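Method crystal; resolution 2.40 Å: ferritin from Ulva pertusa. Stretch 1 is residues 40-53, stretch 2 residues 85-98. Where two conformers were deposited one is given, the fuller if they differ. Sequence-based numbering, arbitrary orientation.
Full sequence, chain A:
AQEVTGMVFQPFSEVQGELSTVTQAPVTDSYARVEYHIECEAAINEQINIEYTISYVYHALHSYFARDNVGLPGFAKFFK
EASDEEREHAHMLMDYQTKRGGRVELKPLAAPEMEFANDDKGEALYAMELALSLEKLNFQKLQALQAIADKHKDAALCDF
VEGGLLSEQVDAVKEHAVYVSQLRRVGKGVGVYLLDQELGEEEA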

# COMPACT_ATOMS: atom_id res chain seq x y z
N CYS A 40 -7.86 35.11 -49.40
CA CYS A 40 -7.50 34.10 -48.42
C CYS A 40 -8.71 33.68 -47.59
O CYS A 40 -9.00 32.48 -47.49
CB CYS A 40 -6.39 34.61 -47.51
SG CYS A 40 -4.82 34.88 -48.39
N GLU A 41 -9.40 34.65 -47.01
CA GLU A 41 -10.62 34.39 -46.25
C GLU A 41 -11.59 33.52 -47.04
O GLU A 41 -12.16 32.56 -46.50
CB GLU A 41 -11.32 35.69 -45.90
CG GLU A 41 -12.69 35.54 -45.27
CD GLU A 41 -13.32 36.90 -45.00
OE1 GLU A 41 -12.96 37.85 -45.74
OE2 GLU A 41 -14.14 37.02 -44.06
N ALA A 42 -11.76 33.86 -48.31
CA ALA A 42 -12.65 33.10 -49.19
C ALA A 42 -12.12 31.70 -49.53
O ALA A 42 -12.89 30.74 -49.62
CB ALA A 42 -12.98 33.91 -50.47
N ALA A 43 -10.82 31.58 -49.74
CA ALA A 43 -10.23 30.27 -50.02
C ALA A 43 -10.38 29.30 -48.83
O ALA A 43 -10.56 28.10 -49.02
CB ALA A 43 -8.76 30.41 -50.39
N ILE A 44 -10.32 29.84 -47.62
CA ILE A 44 -10.51 29.01 -46.43
C ILE A 44 -11.94 28.51 -46.36
O ILE A 44 -12.20 27.34 -46.04
CB ILE A 44 -10.16 29.76 -45.14
CG1 ILE A 44 -8.65 29.88 -44.98
CG2 ILE A 44 -10.80 29.08 -43.93
CD1 ILE A 44 -7.96 28.54 -44.79
N ASN A 45 -12.89 29.39 -46.66
CA ASN A 45 -14.28 28.96 -46.70
C ASN A 45 -14.48 27.86 -47.73
O ASN A 45 -15.19 26.87 -47.49
CB ASN A 45 -15.20 30.15 -46.96
CG ASN A 45 -15.44 30.95 -45.71
OD1 ASN A 45 -15.44 30.40 -44.60
ND2 ASN A 45 -15.65 32.26 -45.86
N GLU A 46 -13.82 28.02 -48.87
CA GLU A 46 -13.89 27.02 -49.91
C GLU A 46 -13.38 25.67 -49.37
O GLU A 46 -14.05 24.64 -49.50
CB GLU A 46 -13.09 27.49 -51.14
CG GLU A 46 -13.01 26.48 -52.25
OE1 GLU A 46 -15.32 26.91 -52.55
OE2 GLU A 46 -14.47 25.14 -53.57
N GLN A 47 -12.22 25.69 -48.73
CA GLN A 47 -11.60 24.47 -48.23
C GLN A 47 -12.41 23.91 -47.05
O GLN A 47 -12.56 22.69 -46.90
CB GLN A 47 -10.13 24.75 -47.86
CG GLN A 47 -9.33 23.52 -47.42
CD GLN A 47 -9.32 22.41 -48.46
OE1 GLN A 47 -9.27 22.68 -49.67
NE2 GLN A 47 -9.34 21.17 -48.00
N ILE A 48 -12.99 24.78 -46.24
CA ILE A 48 -13.96 24.29 -45.27
C ILE A 48 -15.03 23.45 -45.97
O ILE A 48 -15.31 22.31 -45.56
CB ILE A 48 -14.63 25.44 -44.48
CG1 ILE A 48 -13.66 25.97 -43.43
CG2 ILE A 48 -15.89 24.94 -43.79
CD1 ILE A 48 -13.90 27.41 -43.04
N ASN A 49 -15.62 23.99 -47.03
CA ASN A 49 -16.68 23.29 -47.73
C ASN A 49 -16.21 21.97 -48.32
O ASN A 49 -16.97 21.00 -48.41
CB ASN A 49 -17.31 24.16 -48.83
CG ASN A 49 -18.40 23.43 -49.63
OD1 ASN A 49 -18.23 23.16 -50.82
ND2 ASN A 49 -19.51 23.12 -48.96
N ILE A 50 -14.94 21.92 -48.73
CA ILE A 50 -14.38 20.71 -49.32
C ILE A 50 -14.23 19.59 -48.28
O ILE A 50 -14.53 18.42 -48.56
CB ILE A 50 -13.03 21.02 -50.00
CG1 ILE A 50 -13.25 22.03 -51.13
CG2 ILE A 50 -12.37 19.75 -50.53
CD1 ILE A 50 -12.05 22.27 -52.00
N GLU A 51 -13.79 19.95 -47.08
CA GLU A 51 -13.62 18.98 -46.00
C GLU A 51 -15.00 18.55 -45.56
O GLU A 51 -15.28 17.34 -45.39
CB GLU A 51 -12.87 19.58 -44.80
CG GLU A 51 -11.47 20.13 -45.10
CD GLU A 51 -10.39 19.06 -45.34
OE1 GLU A 51 -9.27 19.44 -45.76
OE2 GLU A 51 -10.63 17.85 -45.12
N TYR A 52 -15.87 19.54 -45.39
CA TYR A 52 -17.24 19.24 -44.99
C TYR A 52 -17.93 18.30 -45.98
O TYR A 52 -18.62 17.38 -45.57
CB TYR A 52 -18.05 20.52 -44.74
CG TYR A 52 -18.70 20.57 -43.37
CD1 TYR A 52 -19.51 19.53 -42.93
CD2 TYR A 52 -18.49 21.66 -42.51
CE1 TYR A 52 -20.11 19.56 -41.67
CE2 TYR A 52 -19.09 21.71 -41.25
CZ TYR A 52 -19.90 20.65 -40.83
OH TYR A 52 -20.52 20.67 -39.59
N THR A 53 -17.73 18.51 -47.29
CA THR A 53 -18.31 17.63 -48.30
C THR A 53 -17.75 16.21 -48.18
O THR A 53 -18.50 15.22 -48.18
CB THR A 53 -18.06 18.13 -49.75
OG1 THR A 53 -18.79 19.33 -49.98
CG2 THR A 53 -18.51 17.09 -50.76
N GLU A 85 -13.32 12.65 -38.70
CA GLU A 85 -12.02 13.30 -38.87
C GLU A 85 -12.06 14.44 -39.88
O GLU A 85 -11.49 15.52 -39.66
CB GLU A 85 -10.92 12.29 -39.25
CG GLU A 85 -9.66 12.92 -39.84
CD GLU A 85 -8.51 11.93 -40.05
OE1 GLU A 85 -8.53 10.85 -39.42
OE2 GLU A 85 -7.58 12.23 -40.82
N GLU A 86 -12.75 14.22 -41.01
CA GLU A 86 -12.83 15.26 -42.04
C GLU A 86 -13.65 16.46 -41.56
O GLU A 86 -13.35 17.62 -41.90
CB GLU A 86 -13.38 14.73 -43.37
CG GLU A 86 -12.47 13.78 -44.10
CD GLU A 86 -11.13 14.39 -44.50
OE1 GLU A 86 -10.09 13.91 -43.99
OE2 GLU A 86 -11.10 15.32 -45.33
N ARG A 87 -14.68 16.16 -40.76
CA ARG A 87 -15.53 17.21 -40.21
C ARG A 87 -14.74 18.05 -39.23
O ARG A 87 -14.91 19.27 -39.16
CB ARG A 87 -16.76 16.61 -39.53
CG ARG A 87 -17.61 17.62 -38.79
CD ARG A 87 -18.98 17.03 -38.45
NE ARG A 87 -19.77 17.89 -37.56
CZ ARG A 87 -19.64 17.94 -36.24
NH1 ARG A 87 -18.73 17.18 -35.62
NH2 ARG A 87 -20.42 18.75 -35.52
N GLU A 88 -13.86 17.40 -38.47
CA GLU A 88 -12.95 18.09 -37.57
C GLU A 88 -11.94 18.93 -38.36
O GLU A 88 -11.54 20.00 -37.92
CB GLU A 88 -12.26 17.10 -36.62
CG GLU A 88 -11.14 17.69 -35.73
CD GLU A 88 -11.60 18.80 -34.75
OE1 GLU A 88 -10.82 19.78 -34.56
OE2 GLU A 88 -12.70 18.70 -34.16
N HIS A 89 -11.52 18.44 -39.53
CA HIS A 89 -10.67 19.26 -40.39
C HIS A 89 -11.37 20.56 -40.76
O HIS A 89 -10.76 21.63 -40.71
CB HIS A 89 -10.24 18.49 -41.64
CG HIS A 89 -9.27 17.39 -41.38
ND1 HIS A 89 -9.07 16.34 -42.25
CD2 HIS A 89 -8.43 17.17 -40.33
CE1 HIS A 89 -8.16 15.53 -41.76
NE2 HIS A 89 -7.76 16.00 -40.59
N ALA A 90 -12.65 20.45 -41.12
CA ALA A 90 -13.47 21.63 -41.42
C ALA A 90 -13.54 22.56 -40.21
O ALA A 90 -13.36 23.78 -40.34
CB ALA A 90 -14.87 21.22 -41.87
N HIS A 91 -13.78 21.98 -39.04
CA HIS A 91 -13.82 22.75 -37.79
C HIS A 91 -12.53 23.53 -37.47
O HIS A 91 -12.59 24.66 -36.96
CB HIS A 91 -14.18 21.82 -36.62
CG HIS A 91 -14.41 22.55 -35.33
ND1 HIS A 91 -15.54 23.29 -35.09
CD2 HIS A 91 -13.64 22.66 -34.21
CE1 HIS A 91 -15.47 23.83 -33.88
NE2 HIS A 91 -14.33 23.45 -33.33
N MET A 92 -11.37 22.93 -37.75
CA MET A 92 -10.08 23.58 -37.51
C MET A 92 -9.92 24.77 -38.46
O MET A 92 -9.35 25.82 -38.10
CB MET A 92 -8.92 22.58 -37.68
CG MET A 92 -8.89 21.41 -36.68
SD MET A 92 -8.17 19.85 -37.30
CE MET A 92 -6.41 20.21 -37.33
N LEU A 93 -10.40 24.60 -39.68
CA LEU A 93 -10.31 25.68 -40.66
C LEU A 93 -11.20 26.82 -40.21
O LEU A 93 -10.80 27.98 -40.26
CB LEU A 93 -10.70 25.19 -42.06
CG LEU A 93 -9.64 24.27 -42.68
CD1 LEU A 93 -10.23 23.47 -43.82
CD2 LEU A 93 -8.44 25.11 -43.13
N MET A 94 -12.39 26.49 -39.73
CA MET A 94 -13.32 27.51 -39.24
C MET A 94 -12.70 28.23 -38.06
O MET A 94 -12.77 29.47 -37.95
CB MET A 94 -14.66 26.86 -38.86
CG MET A 94 -15.29 26.12 -40.04
SD MET A 94 -16.62 24.99 -39.61
CE MET A 94 -17.82 26.14 -38.90
N ASP A 95 -12.07 27.46 -37.18
CA ASP A 95 -11.38 28.03 -36.04
C ASP A 95 -10.30 29.04 -36.47
O ASP A 95 -10.21 30.14 -35.93
CB ASP A 95 -10.78 26.91 -35.20
CG ASP A 95 -9.89 27.42 -34.09
OD1 ASP A 95 -10.39 28.13 -33.19
OD2 ASP A 95 -8.68 27.12 -34.12
N TYR A 96 -9.49 28.67 -37.45
CA TYR A 96 -8.49 29.61 -37.92
C TYR A 96 -9.14 30.85 -38.52
O TYR A 96 -8.66 31.97 -38.31
CB TYR A 96 -7.52 28.97 -38.93
CG TYR A 96 -6.26 29.79 -39.11
CD1 TYR A 96 -5.26 29.75 -38.13
CD2 TYR A 96 -6.08 30.63 -40.22
CE1 TYR A 96 -4.09 30.52 -38.25
CE2 TYR A 96 -4.91 31.41 -40.36
CZ TYR A 96 -3.92 31.34 -39.36
OH TYR A 96 -2.77 32.08 -39.46
N GLN A 97 -10.24 30.64 -39.25
CA GLN A 97 -10.94 31.73 -39.91
C GLN A 97 -11.29 32.84 -38.92
O GLN A 97 -10.91 34.00 -39.11
CB GLN A 97 -12.21 31.24 -40.61
CG GLN A 97 -12.91 32.32 -41.43
CD GLN A 97 -12.24 32.58 -42.78
OE1 GLN A 97 -11.18 33.21 -42.85
NE2 GLN A 97 -12.86 32.09 -43.86
N THR A 98 -11.99 32.47 -37.85
CA THR A 98 -12.39 33.45 -36.85
C THR A 98 -11.21 33.87 -35.95
O THR A 98 -11.20 34.96 -35.37
CB THR A 98 -13.57 32.96 -36.03
OG1 THR A 98 -13.37 31.58 -35.68
CG2 THR A 98 -14.85 33.07 -36.86
O HOH W 1 -22.11 18.88 -38.43

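Two helices from one chain pack side by side and run nearly antiparallel, with 165° between their directions. Their axes come within 7.7 Å of each other. Because the directions oppose, Glu41 lies across from Gln97, Ile48 from Ala90 and Tyr52 from Arg87. The backbones are closest in this register at Ile48 and Ala90, where the CA atoms are 4.7 Å apart. Ala90 points toward the partner helix and carries only a methyl group, so little side chain stands between the two backbones here.

Two knobs, one from each helix, organise the packing. Leu93 is the first. Its CA-to-CB bond points toward the other helix, and its side chain sits in a hollow formed by Ile44, Gln47, Ile48 and Glu51. The walls are close. Leu93 CB is 3.4 Å from Ile48 CG1, and Leu93 CD2 is 3.8 Å from Ile44 CD1. The other methyl, Leu93 CD1, lies 3.7 Å from Gln47 CG and 3.8 Å from Glu51 CG. The lining is thus partly aliphatic carbon from polar residues.

Glu51 is the second knob. It also points toward its partner, and it fills the hollow among Glu86, His89, Ala90 and Leu93. Glu51 CB rests 3.9 Å from Ala90 CB, so the base of the side chain packs as a hydrocarbon. The carboxylate reaches further. Glu51 OE2 lies 3.6 Å from His89 CB and at the edge of the His89 ring. Glu51 OE2 also comes 2.6 Å from Glu86 OE2, a very short distance for two acidic groups; the positions of any protons there are not settled. Within its own helix, Glu51 OE1 accepts a hydrogen bond from Gln47 NE2 at 2.8 Å. On the facing helix, His89 ND1 gives a weak one to Glu86 OE1 at 3.2 Å.

Ile48 and Tyr52 start sideways, but their ends come nearer to the other helix. Ile48 CD1 packs 3.5 Å from Met94 CG, while Ile48 CG2 is 4.3 Å from Ala90 CB. Tyr52 CD2 lies 3.7 Å from Ala90 CB, so the tyrosine also uses the room beside this small residue. Met94 SD approaches the edge of the Tyr52 ring, 4.4 Å from Tyr52 CE2. At the far end of the ring, a water joins the two helices. Water 1 is 2.7 Å from Tyr52 OH and accepts a hydrogen bond from Arg87 NE, also at 2.7 Å.

At the other end of the contact, Gln97 points toward the first helix and buries 100 Å² against it. Gln97 NE2 donates to Glu41 O at 2.8 Å, with a nearly straight angle of 167°. Gln97 NE2 also donates to Asn45 OD1 at 3.2 Å. Gln97 NE2 also lies against Ile44 CG2 at 3.6 Å. Polar anchoring and close packing therefore meet at this residue. In all, the two stretches bury 719 Å².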